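PDB 6HVG: alternansucrase from Leuconostoc mesenteroides, which belongs to glycosyl hydrolase family 70, combining a calcium-containing region of the TIM-barrel clan with repeats of the choline- and cell-wall-binding type. Local coordinates for residues A[1174-1177]-A[1178-1182]; A[564-567]-A[568-571]. All blocks are in the same frame, centred on the assembly; numbering follows the deposited sequence.

Interaction 1: residues A[1174-1177]-A[1178-1182]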
ATOM      1  N   ARG A1174       1.064 -14.894  10.442  1.00 49.63           N
ATOM      2  CA  ARG A1174       0.561 -13.689   9.764  1.00 45.32           C
ATOM      3  C   ARG A1174       1.017 -12.446  10.485  1.00 43.95           C
ATOM      4  O   ARG A1174       0.783 -12.294  11.671  1.00 41.83           O
ATOM      5  CB  ARG A1174      -0.947 -13.716   9.688  1.00 44.61           C
ATOM      6  CG  ARG A1174      -1.595 -12.528   9.013  1.00 43.62           C
ATOM      7  CD  ARG A1174      -1.492 -12.625   7.496  1.00 46.52           C
ATOM      8  NE  ARG A1174      -2.273 -11.580   6.869  1.00 46.87           N
ATOM      9  CZ  ARG A1174      -1.919 -10.297   6.863  1.00 50.49           C
ATOM     10  NH1 ARG A1174      -0.771  -9.884   7.419  1.00 47.58           N
ATOM     11  NH2 ARG A1174      -2.715  -9.412   6.280  1.00 52.20           N
ATOM     12  N   VAL A1175       1.704 -11.569   9.750  1.00 46.81           N
ATOM     13  CA  VAL A1175       2.384 -10.414  10.345  1.00 45.61           C
ATOM     14  C   VAL A1175       2.149  -9.169   9.538  1.00 43.86           C
ATOM     15  O   VAL A1175       1.785  -9.240   8.355  1.00 40.83           O
ATOM     16  CB  VAL A1175       3.903 -10.601  10.396  1.00 47.08           C
ATOM     17  CG1 VAL A1175       4.285 -11.650  11.411  1.00 48.71           C
ATOM     18  CG2 VAL A1175       4.442 -10.977   9.025  1.00 49.09           C
ATOM     19  N   ASP A1176       2.378  -8.032  10.196  1.00 45.50           N
ATOM     20  CA  ASP A1176       2.352  -6.721   9.545  1.00 46.63           C
ATOM     21  C   ASP A1176       3.740  -6.383   9.019  1.00 47.30           C
ATOM     22  O   ASP A1176       4.664  -7.197   9.129  1.00 50.05           O
ATOM     23  CB  ASP A1176       1.811  -5.639  10.491  1.00 47.45           C
ATOM     24  CG  ASP A1176       2.685  -5.395  11.717  1.00 49.59           C
ATOM     25  OD1 ASP A1176       3.875  -5.759  11.734  1.00 52.85           O
ATOM     26  OD2 ASP A1176       2.192  -4.785  12.684  1.00 52.88           O
ATOM     27  N   GLU A1177       3.893  -5.216   8.411  1.00 46.19           N
ATOM     28  CA  GLU A1177       5.164  -4.875   7.761  1.00 46.17           C
ATOM     29  C   GLU A1177       6.384  -4.983   8.663  1.00 46.48           C
ATOM     30  O   GLU A1177       7.472  -5.295   8.180  1.00 48.30           O
ATOM     31  CB  GLU A1177       5.092  -3.479   7.174  1.00 47.68           C
ATOM     32  CG  GLU A1177       5.025  -2.374   8.219  1.00 49.23           C
ATOM     33  CD  GLU A1177       4.607  -1.065   7.607  1.00 45.28           C
ATOM     34  OE1 GLU A1177       3.471  -0.983   7.103  1.00 44.74           O
ATOM     35  OE2 GLU A1177       5.425  -0.151   7.609  1.00 45.64           O
ATOM     36  N   ARG A1178       6.200  -4.761   9.964  1.00 45.73           N
ATOM     37  CA  ARG A1178       7.291  -4.892  10.944  1.00 45.51           C
ATOM     38  C   ARG A1178       7.530  -6.308  11.464  1.00 46.92           C
ATOM     39  O   ARG A1178       8.369  -6.514  12.347  1.00 52.39           O
ATOM     40  CB  ARG A1178       7.041  -3.976  12.148  1.00 45.87           C
ATOM     41  CG  ARG A1178       7.099  -2.493  11.822  1.00 47.39           C
ATOM     42  CD  ARG A1178       6.862  -1.644  13.046  1.00 47.52           C
ATOM     43  NE  ARG A1178       7.061  -0.236  12.765  1.00 52.48           N
ATOM     44  CZ  ARG A1178       6.200   0.542  12.108  1.00 57.36           C
ATOM     45  NH1 ARG A1178       5.053   0.057  11.644  1.00 57.18           N
ATOM     46  NH2 ARG A1178       6.505   1.823  11.885  1.00 59.48           N
ATOM     47  N   GLY A1179       6.789  -7.279  10.962  1.00 45.94           N
ATOM     48  CA  GLY A1179       6.948  -8.652  11.430  1.00 49.54           C
ATOM     49  C   GLY A1179       6.336  -8.940  12.797  1.00 49.78           C
ATOM     50  O   GLY A1179       6.712  -9.880  13.460  1.00 51.11           O
ATOM     51  N   ASN A1180       5.384  -8.119  13.204  1.00 51.72           N
ATOM     52  CA  ASN A1180       4.647  -8.322  14.428  1.00 49.58           C
ATOM     53  C   ASN A1180       3.361  -9.017  14.115  1.00 51.17           C
ATOM     54  O   ASN A1180       2.667  -8.689  13.160  1.00 54.37           O
ATOM     55  CB  ASN A1180       4.336  -7.001  15.109  1.00 48.94           C
ATOM     56  CG  ASN A1180       5.577  -6.321  15.621  1.00 49.79           C
ATOM     57  OD1 ASN A1180       6.518  -6.984  16.061  1.00 45.98           O
ATOM     58  ND2 ASN A1180       5.593  -4.987  15.560  1.00 50.81           N
ATOM     59  N   GLN A1181       3.043  -9.994  14.938  1.00 52.35           N
ATOM     60  CA  GLN A1181       1.873 -10.813  14.716  1.00 52.89           C
ATOM     61  C   GLN A1181       0.662  -9.907  14.702  1.00 51.46           C
ATOM     62  O   GLN A1181       0.578  -9.009  15.547  1.00 50.17           O
ATOM     63  CB  GLN A1181       1.801 -11.820  15.860  1.00 54.62           C
ATOM     64  CG  GLN A1181       0.675 -12.808  15.788  1.00 55.38           C
ATOM     65  CD  GLN A1181       0.775 -13.852  16.867  1.00 56.55           C
ATOM     66  OE1 GLN A1181       1.849 -14.382  17.135  1.00 54.98           O
ATOM     67  NE2 GLN A1181      -0.362 -14.204  17.448  1.00 59.20           N
ATOM     68  N   LEU A1182      -0.260 -10.125  13.761  1.00 49.66           N
ATOM     69  CA  LEU A1182      -1.515  -9.346  13.743  1.00 51.53           C
ATOM     70  C   LEU A1182      -2.254  -9.619  15.033  1.00 58.20           C
ATOM     71  O   LEU A1182      -2.141 -10.712  15.578  1.00 67.05           O
ATOM     72  CB  LEU A1182      -2.418  -9.689  12.554  1.00 48.13           C
ATOM     73  CG  LEU A1182      -2.128  -9.098  11.175  1.00 50.39           C
ATOM     74  CD1 LEU A1182      -3.258  -9.464  10.224  1.00 52.87           C
ATOM     75  CD2 LEU A1182      -1.941  -7.594  11.171  1.00 52.88           C
TER
HETATM   76  O   HOH W   1       0.644  -6.244  14.486  1.00 43.09           O
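A tight hairpin turn with a classic G1 bulge links D1176 to G1179 and N1180 at the end of strand 1166-1175. The evidence is a type I beta turn closed by G1179 N on D1176 O (2.8 Å), a left-handed backbone at G1179 (phi 76°), and a return bond from D1176 N to N1180 O at 3.0 Å. One step outward, V1175 and Q1181 form a single bridge as a non-hydrogen-bonded pair, and L1182 N reaches R1174 O beyond it at 3.2 Å.

D1176 also braces the turn through its side chain. With CG set between its own backbone N and carbonyl carbon (chi1 64°), the carboxylate folds over the turn. D1176 OD1 accepts N1180 N at 3.2 Å, met from above the carboxylate plane, and a weak bond from R1178 N. D1176 OD2 is bridged by a water to Q1181 O.

On the R1174 side, L1182 CD1 sits over the centre of the guanidinium, 3.7 Å above its plane. That group is held by E520 O, D521 O and Q528. E1177 and R1178 run side by side, their charged planes nearly parallel. E1177 OE2 stays 4.1 Å from R1178 NH1 and well out of the guanidinium plane, so only charge relates them; E1177 instead bonds S574 OG and L527 N, and R1178 NH2 bonds D570 O.

V1175 CG1 packs on the backbone of G1179, while its main chain bonds F534. The turn follows strand 1166-1175, which lies between strands 534-537 and 1190-1197 in an antiparallel sheet.

Interaction 2: residues A[564-567]-A[568-571]; sequences GSKD and TTDG
Two consecutive type I beta turns, G564 to D567 and K566 to T569, share K566 and D567 and run into an ST turn at T569. The first is closed by D567 N on G564 O at 3.0 Å. The second is closed by T569 N on K566 O at 3.2 Å; this bond is fairly straight (161° at the hydrogen), although the donor stands above the carbonyl plane instead of in line with a lone pair.

T569 joins the second turn to what follows. Its chi1 of 70° places OG1 between the backbone N and the carbonyl carbon, on the side that faces K566. T569 OG1 accepts G571 N at 3.1 Å, which defines the ST turn, and lies 3.0 Å from K566 O. T569 OG1 also rests 3.6 Å from K566 CB, the aliphatic root of a chain that runs extended to CE; K566 CD passes 4.2 Å from G571 CA. The ammonium end leads away from the turn.

N561 supports the shared corner from outside, its ND2 bonding D567 OD1 and its OD1 taking K566 N. Q558 NE2 bonds G571 O at the far end.

Chemically, the contact is almost wholly polar and short in range: main-chain bonds and the T569 hydroxyl probably help fix the path of 564-571, together with N561 and Q558, and the methylenes of K566 supply what little apolar packing there is.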
ATOM      1  N   GLY A 564      18.409  -3.867  17.305  1.00 58.14           N
ATOM      2  CA  GLY A 564      17.160  -4.357  17.882  1.00 57.54           C
ATOM      3  C   GLY A 564      16.624  -3.561  19.063  1.00 57.73           C
ATOM      4  O   GLY A 564      15.566  -3.901  19.583  1.00 56.73           O
ATOM      5  N   SER A 565      17.311  -2.487  19.468  1.00 57.85           N
ATOM      6  CA  SER A 565      16.945  -1.758  20.694  1.00 56.17           C
ATOM      7  C   SER A 565      15.586  -1.068  20.627  1.00 54.64           C
ATOM      8  O   SER A 565      15.080  -0.657  21.654  1.00 56.10           O
ATOM      9  CB  SER A 565      18.026  -0.740  21.074  1.00 57.18           C
ATOM     10  OG  SER A 565      18.214   0.227  20.054  1.00 62.13           O
ATOM     11  N   LYS A 566      15.011  -0.938  19.432  1.00 53.58           N
ATOM     12  CA  LYS A 566      13.682  -0.368  19.259  1.00 54.65           C
ATOM     13  C   LYS A 566      12.641  -1.381  18.741  1.00 58.31           C
ATOM     14  O   LYS A 566      11.618  -0.976  18.171  1.00 55.10           O
ATOM     15  CB  LYS A 566      13.736   0.811  18.279  1.00 56.77           C
ATOM     16  CG  LYS A 566      14.773   1.889  18.575  1.00 58.54           C
ATOM     17  CD  LYS A 566      14.555   3.064  17.623  1.00 60.02           C
ATOM     18  CE  LYS A 566      15.585   4.175  17.765  1.00 60.77           C
ATOM     19  NZ  LYS A 566      15.555   4.802  19.098  1.00 68.24           N
ATOM     20  N   ASP A 567      12.862  -2.680  18.973  1.00 62.18           N
ATOM     21  CA  ASP A 567      11.932  -3.738  18.485  1.00 60.58           C
ATOM     22  C   ASP A 567      10.484  -3.618  18.958  1.00 61.03           C
ATOM     23  O   ASP A 567       9.560  -4.012  18.244  1.00 68.25           O
ATOM     24  CB  ASP A 567      12.435  -5.135  18.860  1.00 60.82           C
ATOM     25  CG  ASP A 567      13.519  -5.663  17.913  1.00 60.20           C
ATOM     26  OD1 ASP A 567      13.621  -5.193  16.769  1.00 59.46           O
ATOM     27  OD2 ASP A 567      14.269  -6.568  18.327  1.00 63.95           O
ATOM     28  N   THR A 568      10.272  -3.070  20.148  1.00 61.32           N
ATOM     29  CA  THR A 568       8.917  -2.983  20.725  1.00 58.57           C
ATOM     30  C   THR A 568       8.151  -1.706  20.339  1.00 57.56           C
ATOM     31  O   THR A 568       6.995  -1.538  20.727  1.00 57.82           O
ATOM     32  CB  THR A 568       8.963  -3.060  22.265  1.00 57.75           C
ATOM     33  OG1 THR A 568       9.440  -1.815  22.781  1.00 60.74           O
ATOM     34  CG2 THR A 568       9.878  -4.200  22.747  1.00 57.19           C
ATOM     35  N   THR A 569       8.803  -0.803  19.608  1.00 58.47           N
ATOM     36  CA  THR A 569       8.207   0.470  19.199  1.00 56.41           C
ATOM     37  C   THR A 569       8.037   0.519  17.684  1.00 57.31           C
ATOM     38  O   THR A 569       8.397  -0.429  16.964  1.00 57.85           O
ATOM     39  CB  THR A 569       9.104   1.651  19.611  1.00 57.90           C
ATOM     40  OG1 THR A 569      10.296   1.649  18.809  1.00 62.00           O
ATOM     41  CG2 THR A 569       9.495   1.566  21.080  1.00 55.45           C
ATOM     42  N   ASP A 570       7.492   1.629  17.189  1.00 57.20           N
ATOM     43  CA  ASP A 570       7.360   1.828  15.738  1.00 56.77           C
ATOM     44  C   ASP A 570       8.703   2.082  15.050  1.00 54.90           C
ATOM     45  O   ASP A 570       8.781   2.083  13.827  1.00 54.82           O
ATOM     46  CB  ASP A 570       6.366   2.950  15.428  1.00 60.74           C
ATOM     47  CG  ASP A 570       4.924   2.452  15.334  1.00 63.91           C
ATOM     48  OD1 ASP A 570       4.690   1.223  15.312  1.00 64.24           O
ATOM     49  OD2 ASP A 570       4.016   3.301  15.274  1.00 65.85           O
ATOM     50  N   GLY A 571       9.757   2.288  15.841  1.00 53.42           N
ATOM     51  CA  GLY A 571      11.115   2.375  15.328  1.00 53.54           C
ATOM     52  C   GLY A 571      11.704   1.064  14.849  1.00 51.85           C
ATOM     53  O   GLY A 571      12.802   1.027  14.319  1.00 53.55           O
TER

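Both contacts are local turns within the same family 70 region, their centres about 13 Å apart, and they touch: R1178 NH2 of interaction 1 lies 3.0 Å from D570 O of interaction 2, a probable hydrogen bond. Interaction 1 is partly buried: it continues strand 1166-1175 and rests R1174 and V1175 against strand 534-537; its chemistry mixes strand-type pairing, a braced carboxylate and leucine packing on a guanidinium. Interaction 2 lies at the surface, in the loop between strands 534-537 and 580-582, and depends on turn bonds and a hydroxyl. Neither supplies a calcium ligand; the side chains of E1177 and D567 lie about 9 Å and about 13 Å from the ion.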